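PDB 2H1C: toxin FitB from Neisseria gonorrhoeae, which acts as the toxin of a type II toxin-antitoxin pair, a PIN-domain protein of the ribonuclease type whose complex with antitoxin FitA binds their promoter without FitB touching DNA. Local coordinates for residues L30-V40 / L68-P77; F78-I89 / A102-Q113. One frame throughout, in Å; residues are numbered along the deposited sequence.

Contact 1 (L30-V40 / L68-P77); sequences LEDVYLSAITV and LPLFAGRILP. With MG (magnesium ion), chain H.
Three backbone hydrogen bonds tie Leu35 and Ala37 to the chain from Arg74 to Leu76. Leu35 N gives to Arg74 O almost straight, at 173°, Leu35 O takes Leu76 N at 2.7 Å, and Ala37 N gives to Leu76 O. A further CA-H...O contact joins Ile75 CA to Leu35 O.

The side-chain bonds belong to Arg74. Its NE points at Val33 O at 2.7 Å, with the oxygen lying in the guanidinium plane, while NH2 adds a weak second bond to the same carbonyl. NH2 also gives to Leu70 O at 2.7 Å, so the group is held between the strand and the end of the 3-10 turn at 68-70. A bend at chi3 (-48°) swings it there, and the CA of Glu31 lies over one of its faces.

This pairing sets strand 75-76 parallel to strand 33-36 at one edge of the five-stranded parallel sheet of the PIN domain, and strand 2-4 flanks 33-36 on its other side. Where strand 33-36 gives way to helix 37-48, Ser36 is the N-cap: OG accepts from Ile38 N and also binds a magnesium ion at 2.6 Å.

Among the apolar contacts, Leu35 CD1 sits over the face of the Phe71 ring, 3.7 Å from its centroid, while Val33 CG1 meets the edge of that ring. Val40 CG2 rests on Ile75 CG2. On the opposite side of the sheet, Arg74 CD lies over the Tyr34 face in a CH-pi contact, and Leu76 CD1 packs on Tyr34 CB at 3.9 Å.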
loop_
_atom_site.group_PDB
_atom_site.type_symbol
_atom_site.label_atom_id
_atom_site.label_comp_id
_atom_site.label_asym_id
_atom_site.label_seq_id
_atom_site.Cartn_x
_atom_site.Cartn_y
_atom_site.Cartn_z
ATOM N N LEU A 30 2.648 -13.411 -21.514
ATOM C CA LEU A 30 2.728 -12.056 -20.952
ATOM C C LEU A 30 1.411 -11.401 -20.551
ATOM O O LEU A 30 1.296 -10.815 -19.464
ATOM C CB LEU A 30 3.456 -11.139 -21.925
ATOM C CG LEU A 30 3.819 -9.735 -21.444
ATOM C CD1 LEU A 30 4.660 -9.827 -20.179
ATOM C CD2 LEU A 30 4.576 -9.000 -22.547
ATOM N N GLU A 31 0.422 -11.480 -21.438
ATOM C CA GLU A 31 -0.883 -10.886 -21.182
ATOM C C GLU A 31 -1.565 -11.403 -19.919
ATOM O O GLU A 31 -2.485 -10.768 -19.399
ATOM C CB GLU A 31 -1.810 -11.133 -22.377
ATOM C CG GLU A 31 -1.400 -10.454 -23.681
ATOM C CD GLU A 31 -0.053 -10.917 -24.235
ATOM O OE1 GLU A 31 0.279 -12.124 -24.131
ATOM O OE2 GLU A 31 0.668 -10.059 -24.801
ATOM N N ASP A 32 -1.131 -12.571 -19.454
ATOM C CA ASP A 32 -1.703 -13.209 -18.276
ATOM C C ASP A 32 -0.889 -12.923 -17.013
ATOM O O ASP A 32 -1.141 -13.520 -15.965
ATOM C CB ASP A 32 -1.775 -14.736 -18.481
ATOM C CG ASP A 32 -2.656 -15.140 -19.667
ATOM O OD1 ASP A 32 -3.268 -14.258 -20.309
ATOM O OD2 ASP A 32 -2.728 -16.357 -19.954
ATOM N N VAL A 33 0.090 -12.022 -17.115
ATOM C CA VAL A 33 0.930 -11.703 -15.965
ATOM C C VAL A 33 0.712 -10.264 -15.517
ATOM O O VAL A 33 0.780 -9.337 -16.324
ATOM C CB VAL A 33 2.415 -11.933 -16.296
ATOM C CG1 VAL A 33 3.261 -11.738 -15.046
ATOM C CG2 VAL A 33 2.607 -13.353 -16.838
ATOM N N TYR A 34 0.452 -10.085 -14.222
ATOM C CA TYR A 34 0.185 -8.763 -13.643
ATOM C C TYR A 34 1.182 -8.345 -12.551
ATOM O O TYR A 34 1.907 -9.175 -11.987
ATOM C CB TYR A 34 -1.213 -8.756 -13.011
ATOM C CG TYR A 34 -2.340 -8.979 -13.990
ATOM C CD1 TYR A 34 -2.581 -10.248 -14.534
ATOM C CD2 TYR A 34 -3.113 -7.908 -14.431
ATOM C CE1 TYR A 34 -3.562 -10.441 -15.500
ATOM C CE2 TYR A 34 -4.105 -8.083 -15.410
ATOM C CZ TYR A 34 -4.318 -9.353 -15.940
ATOM O OH TYR A 34 -5.262 -9.530 -16.933
ATOM N N LEU A 35 1.205 -7.044 -12.256
ATOM C CA LEU A 35 2.044 -6.506 -11.188
ATOM C C LEU A 35 1.156 -5.615 -10.320
ATOM O O LEU A 35 0.275 -4.922 -10.839
ATOM C CB LEU A 35 3.181 -5.639 -11.744
ATOM C CG LEU A 35 4.316 -6.266 -12.546
ATOM C CD1 LEU A 35 5.277 -5.162 -13.001
ATOM C CD2 LEU A 35 5.061 -7.279 -11.684
ATOM N N SER A 36 1.369 -5.647 -9.011
ATOM C CA SER A 36 0.625 -4.760 -8.120
ATOM C C SER A 36 1.373 -3.441 -8.139
ATOM O O SER A 36 2.604 -3.426 -8.262
ATOM C CB SER A 36 0.630 -5.286 -6.685
ATOM O OG SER A 36 0.373 -4.220 -5.770
ATOM N N ALA A 37 0.648 -2.335 -8.006
ATOM C CA ALA A 37 1.292 -1.039 -7.959
ATOM C C ALA A 37 2.272 -1.009 -6.764
ATOM O O ALA A 37 3.248 -0.269 -6.770
ATOM C CB ALA A 37 0.226 0.061 -7.816
ATOM N N ILE A 38 2.003 -1.822 -5.744
ATOM C CA ILE A 38 2.876 -1.910 -4.558
ATOM C C ILE A 38 4.262 -2.463 -4.951
ATOM O O ILE A 38 5.294 -1.974 -4.492
ATOM C CB ILE A 38 2.255 -2.848 -3.465
ATOM C CG1 ILE A 38 0.974 -2.211 -2.894
ATOM C CG2 ILE A 38 3.272 -3.115 -2.354
ATOM C CD1 ILE A 38 1.197 -0.923 -2.111
ATOM N N THR A 39 4.268 -3.499 -5.792
ATOM C CA THR A 39 5.505 -4.115 -6.273
ATOM C C THR A 39 6.265 -3.129 -7.165
ATOM O O THR A 39 7.488 -3.031 -7.092
ATOM C CB THR A 39 5.183 -5.416 -7.046
ATOM O OG1 THR A 39 4.495 -6.304 -6.161
ATOM C CG2 THR A 39 6.443 -6.086 -7.554
ATOM N N VAL A 40 5.541 -2.382 -7.996
ATOM C CA VAL A 40 6.186 -1.408 -8.867
ATOM C C VAL A 40 6.851 -0.352 -7.981
ATOM O O VAL A 40 7.964 0.096 -8.267
ATOM C CB VAL A 40 5.169 -0.732 -9.828
ATOM C CG1 VAL A 40 5.851 0.365 -10.628
ATOM C CG2 VAL A 40 4.584 -1.785 -10.799
ATOM N N LEU A 68 8.613 -2.013 -17.414
ATOM C CA LEU A 68 7.234 -1.651 -17.118
ATOM C C LEU A 68 6.281 -1.626 -18.325
ATOM O O LEU A 68 5.107 -1.949 -18.185
ATOM C CB LEU A 68 7.182 -0.329 -16.341
ATOM C CG LEU A 68 7.798 -0.359 -14.934
ATOM C CD1 LEU A 68 7.534 0.998 -14.244
ATOM C CD2 LEU A 68 7.187 -1.497 -14.101
ATOM N N PRO A 69 6.767 -1.243 -19.523
ATOM C CA PRO A 69 5.856 -1.238 -20.670
ATOM C C PRO A 69 5.303 -2.642 -20.953
ATOM O O PRO A 69 4.247 -2.779 -21.551
ATOM C CB PRO A 69 6.735 -0.724 -21.800
ATOM C CG PRO A 69 7.651 0.229 -21.090
ATOM C CD PRO A 69 8.038 -0.584 -19.870
ATOM N N LEU A 70 6.034 -3.677 -20.540
ATOM C CA LEU A 70 5.576 -5.054 -20.736
ATOM C C LEU A 70 4.303 -5.278 -19.926
ATOM O O LEU A 70 3.542 -6.215 -20.191
ATOM C CB LEU A 70 6.625 -6.059 -20.252
ATOM C CG LEU A 70 7.978 -6.071 -20.959
ATOM C CD1 LEU A 70 8.939 -6.964 -20.185
ATOM C CD2 LEU A 70 7.802 -6.546 -22.382
ATOM N N PHE A 71 4.073 -4.418 -18.935
ATOM C CA PHE A 71 2.900 -4.554 -18.078
ATOM C C PHE A 71 1.867 -3.443 -18.230
ATOM O O PHE A 71 1.007 -3.263 -17.370
ATOM C CB PHE A 71 3.348 -4.681 -16.619
ATOM C CG PHE A 71 4.216 -5.879 -16.366
ATOM C CD1 PHE A 71 5.599 -5.793 -16.478
ATOM C CD2 PHE A 71 3.643 -7.114 -16.076
ATOM C CE1 PHE A 71 6.410 -6.930 -16.308
ATOM C CE2 PHE A 71 4.441 -8.249 -15.908
ATOM C CZ PHE A 71 5.819 -8.160 -16.024
ATOM N N ALA A 72 1.938 -2.719 -19.341
ATOM C CA ALA A 72 0.992 -1.641 -19.612
ATOM C C ALA A 72 -0.440 -2.171 -19.500
ATOM O O ALA A 72 -0.796 -3.190 -20.102
ATOM C CB ALA A 72 1.244 -1.069 -21.014
ATOM N N GLY A 73 -1.257 -1.488 -18.707
ATOM C CA GLY A 73 -2.628 -1.912 -18.543
ATOM C C GLY A 73 -2.794 -3.049 -17.556
ATOM O O GLY A 73 -3.922 -3.470 -17.309
ATOM N N ARG A 74 -1.692 -3.540 -16.989
ATOM C CA ARG A 74 -1.768 -4.649 -16.029
ATOM C C ARG A 74 -1.021 -4.386 -14.705
ATOM O O ARG A 74 -0.519 -5.319 -14.045
ATOM C CB ARG A 74 -1.268 -5.955 -16.676
ATOM C CG ARG A 74 -1.971 -6.284 -18.017
ATOM C CD ARG A 74 -1.750 -7.739 -18.478
ATOM N NE ARG A 74 -0.346 -8.107 -18.392
ATOM C CZ ARG A 74 0.595 -7.666 -19.211
ATOM N NH1 ARG A 74 0.285 -6.852 -20.209
ATOM N NH2 ARG A 74 1.859 -7.984 -18.985
ATOM N N ILE A 75 -0.930 -3.108 -14.336
ATOM C CA ILE A 75 -0.326 -2.707 -13.059
ATOM C C ILE A 75 -1.576 -2.407 -12.238
ATOM O O ILE A 75 -2.270 -1.403 -12.456
ATOM C CB ILE A 75 0.561 -1.462 -13.239
ATOM C CG1 ILE A 75 1.765 -1.843 -14.105
ATOM C CG2 ILE A 75 1.040 -0.914 -11.883
ATOM C CD1 ILE A 75 2.720 -0.706 -14.382
ATOM N N LEU A 76 -1.865 -3.299 -11.302
ATOM C CA LEU A 76 -3.077 -3.225 -10.483
ATOM C C LEU A 76 -3.023 -2.327 -9.262
ATOM O O LEU A 76 -2.165 -2.492 -8.407
ATOM C CB LEU A 76 -3.454 -4.634 -10.041
ATOM C CG LEU A 76 -3.584 -5.654 -11.190
ATOM C CD1 LEU A 76 -3.717 -7.060 -10.614
ATOM C CD2 LEU A 76 -4.789 -5.287 -12.040
ATOM N N PRO A 77 -3.974 -1.390 -9.138
ATOM C CA PRO A 77 -3.915 -0.514 -7.958
ATOM C C PRO A 77 -4.446 -1.113 -6.660
ATOM O O PRO A 77 -5.168 -2.111 -6.670
ATOM C CB PRO A 77 -4.738 0.707 -8.398
ATOM C CG PRO A 77 -5.817 0.078 -9.242
ATOM C CD PRO A 77 -5.023 -0.951 -10.078
HETATM MG MG MG H . -2.124 -3.526 -5.647
#

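Contact 2 (F78-I89 / A102-Q113); sequences FDEPVAAIYAQI and AADGYIAATAKQ
Tyr86 and Ala109 mark where the helices of 80-89 and 102-113 come closest, their axes 8.3 Å apart and inclined at 117°. Tyr86 is the knob here, seated in a hole made by Ala102, Gly105, Tyr106 and Ala109. A chi1 of 169° sets its ring, CG trans to the backbone N, along the 102-113 helix. The ring comes down directly on the glycine backbone, its edge meeting the carbonyl carbon of Gly105, 3.7 Å from Tyr86 CD1. Tyr106 CE2 lies over one face of Tyr86, though the two rings are slid apart and barely overlap. Tyr106 in turn directs its edge at the face of Phe78 in a T-shaped pair, centroids 4.8 Å apart, which completes an aromatic cluster. Beside it, Ala109 CB fits against Val82 CG1 at 3.6 Å and reaches the backbone at Tyr86 N. Val82 CG1 also touches Thr110, whose OG1 turns back to give a hydrogen bond to Tyr106 O.

The more exposed margin is formed by Lys112 and Gln113. Ile85 still packs closely there, its CD1 3.4 Å from Gln113 CG. The approach of Ile89 CD1 to Lys112 CE is looser, at 4.0 Å, and the lysine NZ is hydrogen-bonded to Ala129 O. One water donates to both Gln113 OE1 and Asp79 OD2, each at 2.8 Å. The other oxygen of Asp79, OD1, caps the helix through Val82 N.

The two helices thus meet directly through apolar and aromatic surfaces, while the link from Asp79 to Gln113 runs through water at the margin.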
loop_
_atom_site.group_PDB
_atom_site.type_symbol
_atom_site.label_atom_id
_atom_site.label_comp_id
_atom_site.label_asym_id
_atom_site.label_seq_id
_atom_site.Cartn_x
_atom_site.Cartn_y
_atom_site.Cartn_z
ATOM N N PHE A 78 -4.040 -0.526 -5.533
ATOM C CA PHE A 78 -4.565 -0.952 -4.242
ATOM C C PHE A 78 -5.686 0.091 -4.055
ATOM O O PHE A 78 -5.419 1.237 -3.693
ATOM C CB PHE A 78 -3.531 -0.802 -3.113
ATOM C CG PHE A 78 -4.020 -1.324 -1.786
ATOM C CD1 PHE A 78 -3.881 -2.675 -1.454
ATOM C CD2 PHE A 78 -4.694 -0.486 -0.899
ATOM C CE1 PHE A 78 -4.411 -3.184 -0.253
ATOM C CE2 PHE A 78 -5.230 -0.979 0.303
ATOM C CZ PHE A 78 -5.090 -2.327 0.630
ATOM N N ASP A 79 -6.923 -0.304 -4.337
ATOM C CA ASP A 79 -8.068 0.597 -4.233
ATOM C C ASP A 79 -9.058 0.190 -3.138
ATOM O O ASP A 79 -8.783 -0.707 -2.350
ATOM C CB ASP A 79 -8.785 0.667 -5.583
ATOM C CG ASP A 79 -9.173 -0.703 -6.107
ATOM O OD1 ASP A 79 -9.150 -1.670 -5.314
ATOM O OD2 ASP A 79 -9.502 -0.812 -7.313
ATOM N N GLU A 80 -10.215 0.843 -3.083
ATOM C CA GLU A 80 -11.192 0.526 -2.039
ATOM C C GLU A 80 -11.615 -0.942 -1.919
ATOM O O GLU A 80 -11.676 -1.484 -0.815
ATOM C CB GLU A 80 -12.422 1.436 -2.172
ATOM C CG GLU A 80 -13.474 1.226 -1.088
ATOM C CD GLU A 80 -14.362 0.034 -1.360
ATOM O OE1 GLU A 80 -14.784 -0.126 -2.524
ATOM O OE2 GLU A 80 -14.647 -0.736 -0.417
ATOM N N PRO A 81 -11.926 -1.608 -3.042
ATOM C CA PRO A 81 -12.332 -3.020 -2.983
ATOM C C PRO A 81 -11.209 -3.907 -2.424
ATOM O O PRO A 81 -11.453 -4.843 -1.657
ATOM C CB PRO A 81 -12.642 -3.349 -4.447
ATOM C CG PRO A 81 -13.093 -2.036 -4.995
ATOM C CD PRO A 81 -12.116 -1.062 -4.397
ATOM N N VAL A 82 -9.981 -3.615 -2.830
ATOM C CA VAL A 82 -8.823 -4.382 -2.361
ATOM C C VAL A 82 -8.617 -4.136 -0.862
ATOM O O VAL A 82 -8.211 -5.038 -0.119
ATOM C CB VAL A 82 -7.545 -3.988 -3.104
ATOM C CG1 VAL A 82 -6.386 -4.869 -2.642
ATOM C CG2 VAL A 82 -7.754 -4.140 -4.601
ATOM N N ALA A 83 -8.887 -2.910 -0.422
ATOM C CA ALA A 83 -8.751 -2.586 0.991
ATOM C C ALA A 83 -9.675 -3.462 1.839
ATOM O O ALA A 83 -9.305 -3.886 2.930
ATOM C CB ALA A 83 -9.054 -1.102 1.230
ATOM N N ALA A 84 -10.882 -3.730 1.347
ATOM C CA ALA A 84 -11.828 -4.575 2.080
ATOM C C ALA A 84 -11.281 -5.987 2.237
ATOM O O ALA A 84 -11.362 -6.585 3.311
ATOM C CB ALA A 84 -13.179 -4.627 1.352
ATOM N N ILE A 85 -10.743 -6.531 1.151
ATOM C CA ILE A 85 -10.175 -7.881 1.171
ATOM C C ILE A 85 -8.957 -7.921 2.094
ATOM O O ILE A 85 -8.753 -8.880 2.838
ATOM C CB ILE A 85 -9.797 -8.308 -0.256
ATOM C CG1 ILE A 85 -11.085 -8.403 -1.082
ATOM C CG2 ILE A 85 -9.035 -9.646 -0.237
ATOM C CD1 ILE A 85 -10.873 -8.563 -2.571
ATOM N N TYR A 86 -8.170 -6.854 2.068
ATOM C CA TYR A 86 -6.991 -6.762 2.919
ATOM C C TYR A 86 -7.356 -6.939 4.396
ATOM O O TYR A 86 -6.755 -7.750 5.093
ATOM C CB TYR A 86 -6.324 -5.401 2.729
ATOM C CG TYR A 86 -5.242 -5.085 3.738
ATOM C CD1 TYR A 86 -3.933 -5.540 3.558
ATOM C CD2 TYR A 86 -5.530 -4.319 4.868
ATOM C CE1 TYR A 86 -2.933 -5.234 4.484
ATOM C CE2 TYR A 86 -4.550 -4.011 5.787
ATOM C CZ TYR A 86 -3.257 -4.468 5.593
ATOM O OH TYR A 86 -2.272 -4.152 6.498
ATOM N N ALA A 87 -8.330 -6.163 4.873
ATOM C CA ALA A 87 -8.735 -6.234 6.267
ATOM C C ALA A 87 -9.256 -7.622 6.606
ATOM O O ALA A 87 -8.948 -8.160 7.669
ATOM C CB ALA A 87 -9.794 -5.182 6.560
ATOM N N GLN A 88 -10.028 -8.214 5.698
ATOM C CA GLN A 88 -10.560 -9.551 5.924
ATOM C C GLN A 88 -9.434 -10.568 6.096
ATOM O O GLN A 88 -9.390 -11.306 7.085
ATOM C CB GLN A 88 -11.461 -9.956 4.756
ATOM C CG GLN A 88 -12.665 -9.035 4.624
ATOM C CD GLN A 88 -13.642 -9.472 3.557
ATOM O OE1 GLN A 88 -13.306 -9.539 2.369
ATOM N NE2 GLN A 88 -14.871 -9.775 3.976
ATOM N N ILE A 89 -8.520 -10.599 5.134
ATOM C CA ILE A 89 -7.398 -11.530 5.168
ATOM C C ILE A 89 -6.487 -11.364 6.373
ATOM O O ILE A 89 -6.164 -12.341 7.049
ATOM C CB ILE A 89 -6.527 -11.392 3.886
ATOM C CG1 ILE A 89 -7.276 -11.955 2.679
ATOM C CG2 ILE A 89 -5.190 -12.085 4.087
ATOM C CD1 ILE A 89 -6.513 -11.775 1.353
ATOM N N ALA A 102 1.988 -6.387 6.617
ATOM C CA ALA A 102 1.218 -5.452 5.789
ATOM C C ALA A 102 1.550 -5.558 4.295
ATOM O O ALA A 102 0.651 -5.702 3.462
ATOM C CB ALA A 102 1.445 -4.011 6.275
ATOM N N ALA A 103 2.838 -5.472 3.972
ATOM C CA ALA A 103 3.321 -5.543 2.593
ATOM C C ALA A 103 2.805 -6.773 1.855
ATOM O O ALA A 103 2.305 -6.667 0.730
ATOM C CB ALA A 103 4.849 -5.539 2.570
ATOM N N ASP A 104 2.928 -7.937 2.481
ATOM C CA ASP A 104 2.466 -9.175 1.860
ATOM C C ASP A 104 0.948 -9.147 1.790
ATOM O O ASP A 104 0.353 -9.634 0.837
ATOM C CB ASP A 104 2.946 -10.388 2.668
ATOM C CG ASP A 104 4.444 -10.623 2.530
ATOM O OD1 ASP A 104 5.026 -11.327 3.381
ATOM O OD2 ASP A 104 5.044 -10.114 1.560
ATOM N N GLY A 105 0.325 -8.553 2.804
ATOM C CA GLY A 105 -1.117 -8.454 2.818
ATOM C C GLY A 105 -1.645 -7.666 1.629
ATOM O O GLY A 105 -2.671 -8.027 1.064
ATOM N N TYR A 106 -0.970 -6.580 1.256
ATOM C CA TYR A 106 -1.427 -5.768 0.116
ATOM C C TYR A 106 -1.430 -6.578 -1.175
ATOM O O TYR A 106 -2.372 -6.510 -1.974
ATOM C CB TYR A 106 -0.521 -4.557 -0.091
ATOM C CG TYR A 106 -0.572 -3.566 1.037
ATOM C CD1 TYR A 106 0.556 -2.836 1.390
ATOM C CD2 TYR A 106 -1.747 -3.368 1.763
ATOM C CE1 TYR A 106 0.520 -1.925 2.448
ATOM C CE2 TYR A 106 -1.796 -2.459 2.823
ATOM C CZ TYR A 106 -0.657 -1.745 3.159
ATOM O OH TYR A 106 -0.694 -0.865 4.221
ATOM N N ILE A 107 -0.353 -7.329 -1.374
ATOM C CA ILE A 107 -0.204 -8.155 -2.560
ATOM C C ILE A 107 -1.221 -9.273 -2.553
ATOM O O ILE A 107 -1.878 -9.511 -3.560
ATOM C CB ILE A 107 1.217 -8.723 -2.645
ATOM C CG1 ILE A 107 2.213 -7.562 -2.754
ATOM C CG2 ILE A 107 1.352 -9.613 -3.868
ATOM C CD1 ILE A 107 3.651 -7.983 -2.791
ATOM N N ALA A 108 -1.380 -9.944 -1.415
ATOM C CA ALA A 108 -2.336 -11.032 -1.343
ATOM C C ALA A 108 -3.763 -10.563 -1.625
ATOM O O ALA A 108 -4.506 -11.229 -2.348
ATOM C CB ALA A 108 -2.248 -11.726 0.014
ATOM N N ALA A 109 -4.143 -9.406 -1.085
ATOM C CA ALA A 109 -5.496 -8.880 -1.302
ATOM C C ALA A 109 -5.720 -8.511 -2.776
ATOM O O ALA A 109 -6.815 -8.697 -3.312
ATOM C CB ALA A 109 -5.743 -7.647 -0.404
ATOM N N THR A 110 -4.686 -7.989 -3.430
ATOM C CA THR A 110 -4.788 -7.628 -4.842
ATOM C C THR A 110 -5.031 -8.895 -5.661
ATOM O O THR A 110 -5.912 -8.934 -6.516
ATOM C CB THR A 110 -3.496 -6.922 -5.339
ATOM O OG1 THR A 110 -3.306 -5.700 -4.602
ATOM C CG2 THR A 110 -3.594 -6.609 -6.843
ATOM N N ALA A 111 -4.276 -9.950 -5.360
ATOM C CA ALA A 111 -4.423 -11.211 -6.076
ATOM C C ALA A 111 -5.808 -11.825 -5.865
ATOM O O ALA A 111 -6.448 -12.270 -6.816
ATOM C CB ALA A 111 -3.339 -12.192 -5.627
ATOM N N LYS A 112 -6.286 -11.838 -4.625
ATOM C CA LYS A 112 -7.599 -12.418 -4.349
ATOM C C LYS A 112 -8.696 -11.642 -5.071
ATOM O O LYS A 112 -9.614 -12.234 -5.647
ATOM C CB LYS A 112 -7.868 -12.440 -2.837
ATOM C CG LYS A 112 -9.262 -12.937 -2.462
ATOM C CD LYS A 112 -9.386 -13.264 -0.978
ATOM C CE LYS A 112 -8.673 -14.564 -0.631
ATOM N NZ LYS A 112 -8.914 -15.010 0.781
ATOM N N GLN A 113 -8.593 -10.315 -5.047
ATOM C CA GLN A 113 -9.579 -9.455 -5.693
ATOM C C GLN A 113 -9.679 -9.717 -7.195
ATOM O O GLN A 113 -10.770 -9.645 -7.769
ATOM C CB GLN A 113 -9.215 -7.992 -5.433
ATOM C CG GLN A 113 -10.374 -7.023 -5.511
ATOM C CD GLN A 113 -10.717 -6.649 -6.920
ATOM O OE1 GLN A 113 -9.833 -6.322 -7.710
ATOM N NE2 GLN A 113 -12.006 -6.673 -7.248
HETATM O O HOH W 1 -9.590 -3.500 -7.904
#

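How the contacts relate
Contact 1 closes before contact 2 opens along the chain, and strand 75-76 of the first runs almost directly into helix 80-94 of the second. Their centres lie 16 Å apart within one PIN domain, contact 1 at the edge of the parallel sheet and contact 2 between two helices beside it. They meet where Leu76 CB packs on Thr110 CG2 at 3.8 Å and Ile38 CG1 on Tyr106 CB at 3.9 Å. Magnesium is bound here, at sites that include Ser36, Leu76 and Thr110. Asp104, a predicted magnesium ligand, shares helix 102-114 with Thr110. Segments 30-40 and 68-77 adjoin both metal and the second FitB subunit, and helix 80-94 packs on that subunit.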